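Local coordinates for protein ATP-dependent DNA helicase PIF1 (PDB 7OTJ) that couples ATP hydrolysis to 5'-3' DNA unwinding and probably resolves G-quadruplexes and maintains nuclear and mitochondrial genome stability, at residues 20-25 with 506-511; 109-114 with 451-456; 143-148 with 168-173. All blocks are in the same frame, centred on the assembly; numbering follows the deposited sequence.

Contact 1 (20-25 with 506-511)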
# COMPACT_ATOMS: atom_id res chain seq x y z
N SER A 20 -8.73 -9.55 20.64
CA SER A 20 -8.40 -9.71 19.23
C SER A 20 -9.67 -9.50 18.41
O SER A 20 -10.69 -10.15 18.66
CB SER A 20 -7.80 -11.08 18.97
OG SER A 20 -6.46 -11.14 19.43
N LEU A 21 -9.61 -8.59 17.45
CA LEU A 21 -10.83 -8.23 16.75
C LEU A 21 -10.53 -7.77 15.33
O LEU A 21 -9.39 -7.45 14.97
CB LEU A 21 -11.60 -7.14 17.51
CG LEU A 21 -10.94 -5.79 17.83
CD1 LEU A 21 -10.92 -4.85 16.60
CD2 LEU A 21 -11.68 -5.14 18.99
N PHE A 22 -11.59 -7.74 14.54
CA PHE A 22 -11.60 -7.18 13.19
C PHE A 22 -12.64 -6.07 13.16
O PHE A 22 -13.78 -6.28 13.58
CB PHE A 22 -11.92 -8.28 12.17
CG PHE A 22 -12.40 -7.77 10.84
CD1 PHE A 22 -11.59 -6.99 10.02
CD2 PHE A 22 -13.66 -8.12 10.38
CE1 PHE A 22 -12.04 -6.56 8.79
CE2 PHE A 22 -14.11 -7.69 9.15
CZ PHE A 22 -13.30 -6.91 8.35
N TYR A 23 -12.25 -4.89 12.72
CA TYR A 23 -13.22 -3.82 12.56
C TYR A 23 -13.24 -3.36 11.11
O TYR A 23 -12.20 -3.28 10.45
CB TYR A 23 -12.96 -2.66 13.54
CG TYR A 23 -11.75 -1.79 13.29
CD1 TYR A 23 -11.87 -0.60 12.58
CD2 TYR A 23 -10.51 -2.12 13.81
CE1 TYR A 23 -10.78 0.22 12.37
CE2 TYR A 23 -9.41 -1.31 13.60
CZ TYR A 23 -9.55 -0.14 12.89
OH TYR A 23 -8.47 0.68 12.68
N THR A 24 -14.45 -3.13 10.61
CA THR A 24 -14.66 -2.90 9.19
C THR A 24 -15.56 -1.70 8.93
O THR A 24 -15.96 -0.99 9.86
CB THR A 24 -15.25 -4.16 8.56
OG1 THR A 24 -15.09 -4.11 7.13
CG2 THR A 24 -16.72 -4.32 8.92
N GLY A 25 -15.88 -1.47 7.67
CA GLY A 25 -16.69 -0.34 7.25
C GLY A 25 -16.35 0.04 5.83
O GLY A 25 -15.30 -0.32 5.30
N ILE A 506 -20.29 -11.26 0.08
CA ILE A 506 -21.66 -10.83 0.35
C ILE A 506 -22.28 -11.65 1.47
O ILE A 506 -22.94 -11.11 2.36
CB ILE A 506 -22.51 -10.87 -0.94
CG1 ILE A 506 -21.80 -10.11 -2.06
CG2 ILE A 506 -23.87 -10.25 -0.69
CD1 ILE A 506 -22.60 -10.04 -3.35
N GLU A 507 -22.10 -12.98 1.43
CA GLU A 507 -22.63 -13.84 2.49
C GLU A 507 -21.95 -13.56 3.83
O GLU A 507 -22.58 -13.70 4.88
CB GLU A 507 -22.50 -15.31 2.11
CG GLU A 507 -21.08 -15.85 2.07
CD GLU A 507 -21.03 -17.32 1.70
OE1 GLU A 507 -22.08 -17.87 1.31
OE2 GLU A 507 -19.93 -17.91 1.79
N PHE A 508 -20.66 -13.19 3.81
CA PHE A 508 -19.97 -12.80 5.03
C PHE A 508 -20.69 -11.65 5.72
O PHE A 508 -21.04 -11.74 6.90
CB PHE A 508 -18.52 -12.43 4.71
CG PHE A 508 -17.76 -11.83 5.87
CD1 PHE A 508 -17.19 -12.65 6.84
CD2 PHE A 508 -17.60 -10.45 5.99
CE1 PHE A 508 -16.48 -12.10 7.90
CE2 PHE A 508 -16.90 -9.90 7.06
CZ PHE A 508 -16.34 -10.73 8.01
N TYR A 509 -20.93 -10.55 4.99
CA TYR A 509 -21.51 -9.37 5.63
C TYR A 509 -22.99 -9.56 5.96
O TYR A 509 -23.49 -8.91 6.88
CB TYR A 509 -21.34 -8.13 4.75
CG TYR A 509 -19.95 -7.53 4.82
CD1 TYR A 509 -19.48 -6.95 5.99
CD2 TYR A 509 -19.10 -7.56 3.72
CE1 TYR A 509 -18.21 -6.41 6.06
CE2 TYR A 509 -17.82 -7.02 3.78
CZ TYR A 509 -17.38 -6.45 4.96
OH TYR A 509 -16.12 -5.91 5.04
N LYS A 510 -23.69 -10.47 5.27
CA LYS A 510 -25.08 -10.71 5.64
C LYS A 510 -25.18 -11.57 6.89
O LYS A 510 -26.15 -11.45 7.65
CB LYS A 510 -25.84 -11.35 4.47
CG LYS A 510 -25.58 -12.83 4.25
CD LYS A 510 -26.52 -13.42 3.20
CE LYS A 510 -26.18 -14.88 2.89
NZ LYS A 510 -26.19 -15.74 4.11
N ASN A 511 -24.18 -12.43 7.15
CA ASN A 511 -24.15 -13.19 8.39
C ASN A 511 -23.88 -12.32 9.61
O ASN A 511 -24.13 -12.76 10.74
CB ASN A 511 -23.10 -14.30 8.32
CG ASN A 511 -23.68 -15.60 7.83
OD1 ASN A 511 -24.26 -16.36 8.60
ND2 ASN A 511 -23.54 -15.87 6.54
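F22 and T24 meet F508 and Y509 where the last modelled helix, 503-511, comes back to the first RecA-like domain and reaches, through its side chains, the strand that runs into the P-loop (Walker A motif). Strand and helix segments are almost perpendicular, at 105°, and their axes come no nearer than 12.2 Å, so long aromatic side chains must span the gap. The tight part is at the strand. The phenol of Y509 arrives from the opposite direction to T24, and its OH donates to T24 OG1 at 2.9 Å. With OG1 anti to the backbone N (chi1 -163°), the T24 hydroxyl faces the incoming phenol, while its methyl carbon CG2 lies 3.8 Å from Y509 CE1, beside the ring edge. Each oxygen has a second partner: T24 OG1 is hydrogen-bonded to G143 O and Y509 OH to F145 N. Beside this pair F22 CE2 comes to the edge of the F508 ring, 3.9 Å from F508 CZ. W176 meets the F22 ring edge-to-face, and F145 lies against both F22 and F508. Within the helix, F508 CD2 sits over the centre of one Y509 face, which braces the two rings that reach inward. The outer flank is looser: K510 and N511 are exposed and make no contact with the strand. There the helix looks after its own polar groups, and E507 O accepts from N511 N and, from the opposite face of the carbonyl plane, from N511 ND2 at 2.9 Å.

Contact 2 (109-114 with 451-456). With nucleotides of chain C.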
# COMPACT_ATOMS: atom_id res chain seq x y z
N ILE A 109 -7.03 -5.76 5.22
CA ILE A 109 -7.07 -7.20 5.40
C ILE A 109 -7.67 -7.92 4.20
O ILE A 109 -7.46 -9.13 4.04
CB ILE A 109 -7.86 -7.50 6.69
CG1 ILE A 109 -7.65 -8.95 7.14
CG2 ILE A 109 -9.32 -7.17 6.50
CD1 ILE A 109 -6.25 -9.26 7.58
N SER A 110 -8.39 -7.19 3.33
CA SER A 110 -9.11 -7.86 2.24
C SER A 110 -8.15 -8.55 1.28
O SER A 110 -8.48 -9.61 0.74
CB SER A 110 -9.99 -6.86 1.49
OG SER A 110 -9.23 -5.98 0.67
N MET A 111 -6.95 -8.00 1.11
CA MET A 111 -5.96 -8.54 0.19
C MET A 111 -5.03 -9.56 0.85
O MET A 111 -4.08 -10.01 0.21
CB MET A 111 -5.13 -7.40 -0.43
CG MET A 111 -5.84 -6.68 -1.59
SD MET A 111 -4.92 -5.34 -2.40
CE MET A 111 -4.98 -4.07 -1.15
N VAL A 112 -5.27 -9.92 2.11
CA VAL A 112 -4.48 -10.94 2.79
C VAL A 112 -5.11 -12.30 2.54
O VAL A 112 -6.30 -12.51 2.83
CB VAL A 112 -4.37 -10.65 4.29
CG1 VAL A 112 -3.55 -11.75 4.95
CG2 VAL A 112 -3.75 -9.29 4.53
N ASP A 113 -4.32 -13.23 2.01
CA ASP A 113 -4.82 -14.57 1.72
C ASP A 113 -4.99 -15.37 3.01
O ASP A 113 -4.15 -15.33 3.91
CB ASP A 113 -3.86 -15.29 0.77
CG ASP A 113 -4.30 -16.71 0.44
OD1 ASP A 113 -5.52 -16.99 0.55
OD2 ASP A 113 -3.45 -17.56 0.09
N GLY A 114 -6.10 -16.12 3.08
CA GLY A 114 -6.36 -16.94 4.25
C GLY A 114 -5.35 -18.05 4.44
O GLY A 114 -5.11 -18.48 5.57
N SER A 451 -1.67 1.98 -10.04
CA SER A 451 -2.61 0.88 -10.15
C SER A 451 -3.71 1.02 -9.11
O SER A 451 -3.49 1.54 -8.00
CB SER A 451 -1.89 -0.46 -9.99
OG SER A 451 -1.42 -0.66 -8.66
N ILE A 452 -4.91 0.58 -9.47
CA ILE A 452 -6.02 0.60 -8.52
C ILE A 452 -5.66 -0.19 -7.27
O ILE A 452 -6.03 0.19 -6.16
CB ILE A 452 -7.31 0.07 -9.18
CG1 ILE A 452 -7.74 1.02 -10.30
CG2 ILE A 452 -8.42 -0.08 -8.16
CD1 ILE A 452 -8.89 0.52 -11.14
N HIS A 453 -4.93 -1.30 -7.44
CA HIS A 453 -4.52 -2.11 -6.30
C HIS A 453 -3.73 -1.28 -5.30
O HIS A 453 -4.06 -1.24 -4.11
CB HIS A 453 -3.70 -3.31 -6.77
CG HIS A 453 -4.51 -4.53 -7.05
ND1 HIS A 453 -5.24 -4.69 -8.21
CD2 HIS A 453 -4.72 -5.65 -6.32
CE1 HIS A 453 -5.86 -5.85 -8.18
NE2 HIS A 453 -5.56 -6.45 -7.04
N LYS A 454 -2.73 -0.54 -5.78
CA LYS A 454 -1.89 0.26 -4.90
C LYS A 454 -2.58 1.53 -4.43
O LYS A 454 -2.12 2.14 -3.46
CB LYS A 454 -0.56 0.60 -5.59
CG LYS A 454 0.39 -0.60 -5.76
CD LYS A 454 1.69 -0.23 -6.47
CE LYS A 454 2.38 0.98 -5.83
NZ LYS A 454 3.57 1.47 -6.58
N SER A 455 -3.67 1.94 -5.08
CA SER A 455 -4.43 3.07 -4.56
C SER A 455 -5.25 2.71 -3.34
O SER A 455 -5.60 3.61 -2.57
CB SER A 455 -5.37 3.63 -5.63
OG SER A 455 -6.43 2.73 -5.90
N GLN A 456 -5.56 1.43 -3.14
CA GLN A 456 -6.45 1.05 -2.05
C GLN A 456 -5.86 1.49 -0.71
O GLN A 456 -4.76 1.05 -0.33
CB GLN A 456 -6.70 -0.46 -2.07
CG GLN A 456 -7.71 -0.90 -1.01
CD GLN A 456 -8.17 -2.33 -1.19
OE1 GLN A 456 -8.48 -2.76 -2.30
NE2 GLN A 456 -8.22 -3.07 -0.09
P DT C 2 -1.07 -6.80 -14.13
OP1 DT C 2 -1.32 -5.66 -15.04
OP2 DT C 2 0.13 -7.65 -14.31
O5' DT C 2 -1.08 -6.24 -12.63
C5' DT C 2 -2.05 -5.26 -12.25
C4' DT C 2 -2.59 -5.54 -10.86
O4' DT C 2 -3.45 -6.69 -10.90
C3' DT C 2 -1.52 -5.84 -9.82
O3' DT C 2 -1.24 -4.66 -9.09
C2' DT C 2 -2.14 -6.91 -8.92
C1' DT C 2 -3.24 -7.53 -9.78
N1 DT C 2 -2.92 -8.91 -10.28
C2 DT C 2 -3.88 -9.90 -10.16
O2 DT C 2 -4.96 -9.72 -9.63
N3 DT C 2 -3.50 -11.12 -10.66
C4 DT C 2 -2.30 -11.44 -11.27
O4 DT C 2 -2.06 -12.57 -11.69
C5 DT C 2 -1.36 -10.36 -11.38
C7 DT C 2 -0.02 -10.58 -12.03
C6 DT C 2 -1.71 -9.16 -10.89
P DT C 3 0.27 -4.27 -8.72
OP1 DT C 3 0.31 -2.79 -8.53
OP2 DT C 3 1.15 -4.91 -9.72
O5' DT C 3 0.51 -4.99 -7.31
C5' DT C 3 -0.31 -4.66 -6.20
C4' DT C 3 -0.20 -5.69 -5.08
O4' DT C 3 -0.71 -6.96 -5.53
C3' DT C 3 1.21 -5.98 -4.58
O3' DT C 3 1.54 -5.06 -3.56
C2' DT C 3 1.09 -7.40 -4.03
C1' DT C 3 0.00 -8.02 -4.91
N1 DT C 3 0.52 -8.92 -5.97
C2 DT C 3 0.62 -10.27 -5.73
O2 DT C 3 0.33 -10.77 -4.66
N3 DT C 3 1.09 -11.01 -6.78
C4 DT C 3 1.44 -10.54 -8.04
O4 DT C 3 1.86 -11.28 -8.93
C5 DT C 3 1.30 -9.11 -8.23
C7 DT C 3 1.66 -8.48 -9.55
C6 DT C 3 0.85 -8.39 -7.20
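Q456 and S110 supply the hydrogen bond of this contact. Q456 NE2 donates to S110 OG at 3.2 Å with an N-H...O angle of 155°, and the serine oxygen lies almost in the plane of the amide. Q456 keeps CG anti to its backbone N (chi1 -175°) and runs out extended, which carries the amide across to the other segment. The same NE2 also bonds to E108 OE2, while Q456 OE1 accepts from L148 N and S110 OG is bonded to L148 O; this network fixes the rotation of the amide.

Van der Waals and sulfur-aromatic contacts of M111 flank it. M111 bends at its last torsion (chi3 -72°), bringing CE to 3.6 Å from Q456 CD. Its SD approaches the H453 ring obliquely, 3.9 Å from H453 CD2. Segment 109-114 fits the end of helicase motif II (Walker B), beginning within it and running on from it, and 451-456 is consistent with motif V of superfamily 1 helicases, in the second RecA-like domain, so the pairing bridges the cleft between the two motor domains.

The bound strand is met by S451, H453 and K454. DT2 of chain C lays its sugar on one face of H453, with C2' over the ring centre and C1' 3.5 Å from H453 CE1. S451 OG donates to OP1 of DT3 of chain C at 2.7 Å. As N-cap of helix 452-455, S451 OG also accepts from K454 N at 3.2 Å, and the aliphatic part of K454 passes the same phosphate, CG being 3.5 Å from OP1 of DT3.

Contact 3 (143-148 with 168-173). With ALF (tetrafluoroaluminate ion), chain F.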
# COMPACT_ATOMS: atom_id res chain seq x y z
N GLY A 143 -10.09 -3.48 7.66
CA GLY A 143 -10.26 -3.38 6.23
C GLY A 143 -11.71 -3.57 5.82
O GLY A 143 -12.62 -3.41 6.64
N ASP A 144 -11.89 -3.91 4.55
CA ASP A 144 -13.21 -3.96 3.93
C ASP A 144 -13.17 -5.05 2.87
O ASP A 144 -12.46 -4.90 1.87
CB ASP A 144 -13.58 -2.60 3.33
CG ASP A 144 -14.96 -2.59 2.68
OD1 ASP A 144 -15.74 -3.54 2.90
OD2 ASP A 144 -15.26 -1.61 1.95
N PHE A 145 -13.89 -6.15 3.10
CA PHE A 145 -13.82 -7.26 2.15
C PHE A 145 -14.60 -6.99 0.86
O PHE A 145 -14.46 -7.78 -0.09
CB PHE A 145 -14.30 -8.55 2.81
CG PHE A 145 -13.33 -9.12 3.82
CD1 PHE A 145 -12.15 -9.72 3.41
CD2 PHE A 145 -13.60 -9.05 5.18
CE1 PHE A 145 -11.25 -10.23 4.34
CE2 PHE A 145 -12.71 -9.56 6.11
CZ PHE A 145 -11.54 -10.16 5.69
N TYR A 146 -15.38 -5.91 0.77
CA TYR A 146 -15.95 -5.50 -0.51
C TYR A 146 -14.91 -4.84 -1.40
O TYR A 146 -15.20 -4.55 -2.57
CB TYR A 146 -17.13 -4.54 -0.31
CG TYR A 146 -18.44 -5.24 -0.02
CD1 TYR A 146 -18.89 -6.26 -0.83
CD2 TYR A 146 -19.22 -4.87 1.07
CE1 TYR A 146 -20.09 -6.91 -0.57
CE2 TYR A 146 -20.42 -5.52 1.34
CZ TYR A 146 -20.84 -6.54 0.52
OH TYR A 146 -22.03 -7.19 0.77
N GLN A 147 -13.71 -4.59 -0.88
CA GLN A 147 -12.59 -4.05 -1.62
C GLN A 147 -11.78 -5.21 -2.20
O GLN A 147 -12.26 -6.35 -2.26
CB GLN A 147 -11.81 -3.08 -0.73
CG GLN A 147 -12.69 -1.89 -0.27
CD GLN A 147 -11.90 -0.73 0.31
OE1 GLN A 147 -10.72 -0.56 0.03
NE2 GLN A 147 -12.56 0.08 1.13
N LEU A 148 -10.60 -4.93 -2.72
CA LEU A 148 -9.91 -5.90 -3.56
C LEU A 148 -9.64 -7.21 -2.81
O LEU A 148 -9.21 -7.18 -1.65
CB LEU A 148 -8.61 -5.30 -4.09
CG LEU A 148 -8.90 -4.31 -5.23
CD1 LEU A 148 -7.73 -3.39 -5.53
CD2 LEU A 148 -9.31 -5.09 -6.48
N PHE A 168 -9.06 -17.55 -1.50
CA PHE A 168 -9.31 -17.97 -0.12
C PHE A 168 -9.27 -16.72 0.76
O PHE A 168 -8.19 -16.24 1.11
CB PHE A 168 -8.28 -19.01 0.32
CG PHE A 168 -8.66 -19.74 1.57
CD1 PHE A 168 -9.84 -20.48 1.62
CD2 PHE A 168 -7.84 -19.71 2.68
CE1 PHE A 168 -10.19 -21.16 2.77
CE2 PHE A 168 -8.19 -20.39 3.83
CZ PHE A 168 -9.36 -21.11 3.88
N PHE A 169 -10.44 -16.17 1.07
CA PHE A 169 -10.49 -14.93 1.83
C PHE A 169 -9.99 -15.15 3.27
O PHE A 169 -9.98 -16.26 3.79
CB PHE A 169 -11.91 -14.36 1.85
CG PHE A 169 -12.35 -13.79 0.53
CD1 PHE A 169 -13.06 -14.56 -0.37
CD2 PHE A 169 -12.06 -12.47 0.20
CE1 PHE A 169 -13.47 -14.04 -1.59
CE2 PHE A 169 -12.47 -11.95 -1.02
CZ PHE A 169 -13.18 -12.73 -1.91
N ALA A 170 -9.61 -14.04 3.91
CA ALA A 170 -9.05 -14.13 5.25
C ALA A 170 -10.07 -14.66 6.25
O ALA A 170 -9.72 -15.44 7.14
CB ALA A 170 -8.52 -12.77 5.70
N PHE A 171 -11.34 -14.26 6.10
CA PHE A 171 -12.39 -14.66 7.03
C PHE A 171 -12.76 -16.14 6.92
O PHE A 171 -13.57 -16.61 7.71
CB PHE A 171 -13.64 -13.80 6.84
CG PHE A 171 -14.19 -13.79 5.43
CD1 PHE A 171 -14.97 -14.83 4.96
CD2 PHE A 171 -13.95 -12.70 4.60
CE1 PHE A 171 -15.49 -14.80 3.67
CE2 PHE A 171 -14.47 -12.66 3.32
CZ PHE A 171 -15.24 -13.71 2.85
N GLU A 172 -12.20 -16.86 5.95
CA GLU A 172 -12.45 -18.29 5.83
C GLU A 172 -11.40 -19.13 6.54
O GLU A 172 -11.65 -20.31 6.80
CB GLU A 172 -12.48 -18.71 4.35
CG GLU A 172 -13.30 -17.83 3.44
CD GLU A 172 -13.23 -18.29 1.99
OE1 GLU A 172 -13.74 -19.39 1.69
OE2 GLU A 172 -12.65 -17.56 1.16
N SER A 173 -10.23 -18.56 6.81
CA SER A 173 -9.14 -19.33 7.40
C SER A 173 -9.51 -19.82 8.79
O SER A 173 -10.25 -19.17 9.54
CB SER A 173 -7.86 -18.49 7.46
OG SER A 173 -7.97 -17.43 8.39
AL ALF F . -10.10 2.82 2.58
F1 ALF F . -8.82 2.02 3.53
F2 ALF F . -11.37 3.64 1.63
F3 ALF F . -11.28 1.70 3.31
F4 ALF F . -8.94 4.00 1.91
O HOH W 1 -9.43 1.09 1.03
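F145 receives the edge of F171 on one face in a T-shaped stack, with centroids 4.7 Å apart and planes at 88°. F171 CD2 stands over the centre of the F145 ring. A170 CB closes on the rim of that ring, 4.0 Å from F145 CE1, and F169 CD2 comes obliquely to 4.2 Å from F145 CD1.

A second layer holds these groups. F171 CG lies between its backbone N and carbonyl carbon (chi1 55°), which folds its ring back so that F169 CB rests on one face, offset toward its rim; E172 OE2 accepts from F169 N, and S173 OG bonds to A170 O. On the other segment a type I turn from D144 to Q147 presents F145. D144 OD1 closes an Asx turn by accepting from Y146 N. D144 OD2, salt-bridged to R206, accepts from Q147 NE2 at 3.3 Å. Q147 NE2 also donates to F3 of the tetrafluoroaluminate at 3.0 Å, consistent with a motif III glutamine near the γ-phosphate position, which this ion probably mimics.

Both segments belong to the connection from strand 138-143 to helix 174-179; V505 of helix 503-511 packs on F145 and F169, and Y477 and V478 of helix 475-481 touch Q147.

Contact 3 lies 9 Å, centre to centre, from each of the other two, while the centres of contacts 1 and 2 are 16 Å apart. All three lie near the γ-phosphate mimic. Contact 3 touches the tetrafluoroaluminate directly. In contact 2 the side chain of Q456 is about 6 Å from the tetrafluoroaluminate, and in contact 1 the side chain of T24 is about 8 Å from it. Q147, which touches the mimic, packs on Q456 of the segment that also holds the DNA. Along the chain, contact 3 is nested within contact 2, and both within contact 1. Direct packing ties them too: F22 CE1 lies 3.6 Å from I109 CG2, and G114 N probably bonds to F168 O at 2.9 Å.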